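Local coordinates for nucleoside hydrolase, putative (Trypanosoma brucei, PDB 3FZ0), which belongs to the nucleoside hydrolase family and carries a calcium ion bound largely by aspartates, at residues B[91-96]-B[248-252]. The protein carries 2 engineered substitutions. Numbering follows the deposited sequence.
Sequences FGDAGF and KLFQR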
ATOM      1  N   PHE B  91     -23.063 -23.764 -11.552  1.00 60.54           N
ATOM      2  CA  PHE B  91     -23.940 -24.827 -11.044  1.00 60.41           C
ATOM      3  C   PHE B  91     -24.218 -25.938 -12.082  1.00 60.87           C
ATOM      4  O   PHE B  91     -25.203 -26.703 -11.978  1.00 60.70           O
ATOM      5  CB  PHE B  91     -25.259 -24.210 -10.542  1.00 60.25           C
ATOM      6  CG  PHE B  91     -25.670 -24.669  -9.153  1.00 59.48           C
ATOM      7  CD1 PHE B  91     -24.853 -24.418  -8.041  1.00 57.58           C
ATOM      8  CD2 PHE B  91     -26.888 -25.306  -8.954  1.00 58.55           C
ATOM      9  CE1 PHE B  91     -25.238 -24.830  -6.767  1.00 57.46           C
ATOM     10  CE2 PHE B  91     -27.273 -25.730  -7.683  1.00 58.70           C
ATOM     11  CZ  PHE B  91     -26.448 -25.491  -6.586  1.00 57.68           C
ATOM     12  N   GLY B  92     -23.348 -26.005 -13.090  1.00 61.25           N
ATOM     13  CA  GLY B  92     -23.372 -27.020 -14.105  1.00 61.36           C
ATOM     14  C   GLY B  92     -23.976 -26.659 -15.436  1.00 62.08           C
ATOM     15  O   GLY B  92     -23.886 -27.463 -16.339  1.00 62.69           O
ATOM     16  N   ASP B  93     -24.558 -25.465 -15.590  1.00 62.69           N
ATOM     17  CA  ASP B  93     -25.458 -25.155 -16.734  1.00 63.55           C
ATOM     18  C   ASP B  93     -26.295 -26.386 -17.103  1.00 63.48           C
ATOM     19  O   ASP B  93     -26.329 -26.821 -18.251  1.00 63.77           O
ATOM     20  CB  ASP B  93     -24.696 -24.575 -17.959  1.00 63.54           C
ATOM     21  CG  ASP B  93     -23.790 -23.367 -17.592  1.00 65.87           C
ATOM     22  OD1 ASP B  93     -24.247 -22.441 -16.859  1.00 66.83           O
ATOM     23  OD2 ASP B  93     -22.609 -23.334 -18.036  1.00 67.28           O
ATOM     24  N   ALA B  94     -26.970 -26.947 -16.109  1.00 63.68           N
ATOM     25  CA  ALA B  94     -27.466 -28.322 -16.196  1.00 63.84           C
ATOM     26  C   ALA B  94     -28.919 -28.476 -16.571  1.00 63.91           C
ATOM     27  O   ALA B  94     -29.364 -29.598 -16.793  1.00 64.40           O
ATOM     28  CB  ALA B  94     -27.202 -29.061 -14.884  1.00 63.96           C
ATOM     29  N   GLY B  95     -29.650 -27.364 -16.638  1.00 64.04           N
ATOM     30  CA  GLY B  95     -31.066 -27.356 -16.945  1.00 63.69           C
ATOM     31  C   GLY B  95     -31.922 -27.893 -15.814  1.00 63.87           C
ATOM     32  O   GLY B  95     -32.983 -28.437 -16.060  1.00 63.01           O
ATOM     33  N   PHE B  96     -31.469 -27.727 -14.568  1.00 64.47           N
ATOM     34  CA  PHE B  96     -32.345 -27.972 -13.410  1.00 65.08           C
ATOM     35  C   PHE B  96     -33.651 -27.158 -13.518  1.00 65.80           C
ATOM     36  O   PHE B  96     -33.639 -25.995 -13.968  1.00 65.79           O
ATOM     37  CB  PHE B  96     -31.661 -27.618 -12.104  1.00 64.63           C
ATOM     38  CG  PHE B  96     -30.418 -28.400 -11.833  1.00 64.68           C
ATOM     39  CD1 PHE B  96     -29.216 -27.743 -11.550  1.00 63.19           C
ATOM     40  CD2 PHE B  96     -30.441 -29.792 -11.842  1.00 63.57           C
ATOM     41  CE1 PHE B  96     -28.049 -28.462 -11.289  1.00 63.39           C
ATOM     42  CE2 PHE B  96     -29.288 -30.525 -11.577  1.00 63.59           C
ATOM     43  CZ  PHE B  96     -28.080 -29.862 -11.301  1.00 64.14           C
ATOM     44  N   LYS B 248     -24.679 -33.882 -12.709  1.00 63.90           N
ATOM     45  CA  LYS B 248     -25.038 -32.719 -13.513  1.00 64.14           C
ATOM     46  C   LYS B 248     -24.339 -31.446 -13.027  1.00 64.28           C
ATOM     47  O   LYS B 248     -23.922 -30.606 -13.825  1.00 63.91           O
ATOM     48  CB  LYS B 248     -26.555 -32.521 -13.518  1.00 64.23           C
ATOM     49  CG  LYS B 248     -27.342 -33.449 -14.452  1.00 64.35           C
ATOM     50  CD  LYS B 248     -28.818 -33.195 -14.217  1.00 65.66           C
ATOM     51  CE  LYS B 248     -29.696 -34.165 -14.919  1.00 67.79           C
ATOM     52  NZ  LYS B 248     -31.099 -33.817 -14.604  1.00 68.09           N
ATOM     53  N   LEU B 249     -24.225 -31.315 -11.707  1.00 64.34           N
ATOM     54  CA  LEU B 249     -23.578 -30.165 -11.077  1.00 64.35           C
ATOM     55  C   LEU B 249     -22.105 -30.012 -11.439  1.00 64.53           C
ATOM     56  O   LEU B 249     -21.630 -28.899 -11.605  1.00 64.45           O
ATOM     57  CB  LEU B 249     -23.700 -30.300  -9.577  1.00 64.18           C
ATOM     58  CG  LEU B 249     -23.172 -29.190  -8.714  1.00 64.63           C
ATOM     59  CD1 LEU B 249     -24.024 -27.910  -8.832  1.00 64.20           C
ATOM     60  CD2 LEU B 249     -23.141 -29.725  -7.304  1.00 65.54           C
ATOM     61  N   PHE B 250     -21.407 -31.140 -11.588  1.00 64.76           N
ATOM     62  CA  PHE B 250     -19.954 -31.172 -11.790  1.00 64.58           C
ATOM     63  C   PHE B 250     -19.561 -31.365 -13.257  1.00 64.49           C
ATOM     64  O   PHE B 250     -18.378 -31.439 -13.570  1.00 64.32           O
ATOM     65  CB  PHE B 250     -19.316 -32.286 -10.923  1.00 64.72           C
ATOM     66  CG  PHE B 250     -18.859 -31.825  -9.565  1.00 65.11           C
ATOM     67  CD1 PHE B 250     -19.739 -31.213  -8.687  1.00 64.61           C
ATOM     68  CD2 PHE B 250     -17.524 -32.001  -9.181  1.00 66.53           C
ATOM     69  CE1 PHE B 250     -19.319 -30.777  -7.444  1.00 66.09           C
ATOM     70  CE2 PHE B 250     -17.068 -31.552  -7.936  1.00 67.17           C
ATOM     71  CZ  PHE B 250     -17.984 -30.939  -7.050  1.00 66.86           C
ATOM     72  N   GLN B 251     -20.541 -31.452 -14.154  1.00 64.24           N
ATOM     73  CA  GLN B 251     -20.253 -31.831 -15.557  1.00 64.22           C
ATOM     74  C   GLN B 251     -19.302 -30.869 -16.279  1.00 64.54           C
ATOM     75  O   GLN B 251     -18.438 -31.305 -17.045  1.00 64.37           O
ATOM     76  CB  GLN B 251     -21.531 -32.097 -16.382  1.00 63.77           C
ATOM     77  CG  GLN B 251     -22.422 -30.878 -16.675  1.00 64.16           C
ATOM     78  CD  GLN B 251     -23.729 -31.245 -17.380  1.00 64.41           C
ATOM     79  OE1 GLN B 251     -24.822 -31.062 -16.843  1.00 64.49           O
ATOM     80  NE2 GLN B 251     -23.615 -31.774 -18.588  1.00 65.02           N
ATOM     81  N   ARG B 252     -19.435 -29.567 -16.011  1.00 64.77           N
ATOM     82  CA  ARG B 252     -18.560 -28.569 -16.640  1.00 65.09           C
ATOM     83  C   ARG B 252     -17.173 -28.639 -16.018  1.00 65.31           C
ATOM     84  O   ARG B 252     -16.195 -28.822 -16.731  1.00 65.14           O
ATOM     85  CB  ARG B 252     -19.154 -27.148 -16.537  1.00 64.68           C
ATOM     86  CG  ARG B 252     -20.621 -27.049 -16.958  1.00 64.52           C
ATOM     87  CD  ARG B 252     -20.829 -27.515 -18.412  1.00 64.43           C
ATOM     88  NE  ARG B 252     -22.236 -27.794 -18.654  1.00 66.83           N
ATOM     89  CZ  ARG B 252     -22.794 -27.937 -19.855  1.00 68.94           C
ATOM     90  NH1 ARG B 252     -22.065 -27.808 -20.953  1.00 68.65           N
ATOM     91  NH2 ARG B 252     -24.092 -28.197 -19.960  1.00 69.39           N
TER
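R252 grips the loop 91-96 through two consecutive backbone carbonyls. Its NE donates to G92 O at 2.9 Å in a fairly straight bond (162°); the oxygen lies close to the guanidinium plane, but the donor sits above the carbonyl plane. CG lies 3.3 Å from G92 O, and the bend at chi2 (-59°) turns CD and NE back so that NE meets the same oxygen. NH2 adds a weak bond to D93 O. The D93 carboxylate lies near R252 without forming a salt bridge; its OD1 accepts hydrogen bonds from S88 and D89.

The apolar contacts begin with L249, whose CD1 sits almost squarely over one face of the F91 ring, 3.6 Å from its centroid, a CH-pi contact. The F96 ring end rests against the aliphatic part of K248, with CZ to CB at 3.8 Å; A94 CB lies over one face of that ring, toward its rim, and F245 stacks on it. The lysine runs on, extended, to a salt bridge with E244.

Where the backbones come closest, G92 packs its CA against K248 O and L249 O; there is no room for a CB beside K248 O, and the positive phi (101°) also suits glycine. The loop between strand 66-68 and helix 101-104 thus packs where helix 241-249 gives way to helix 251-257, with F91 and L249 lodged against A20 of helix 17-27 and the F91 side chain about 10 Å from the calcium ion of the nucleoside hydrolase fold.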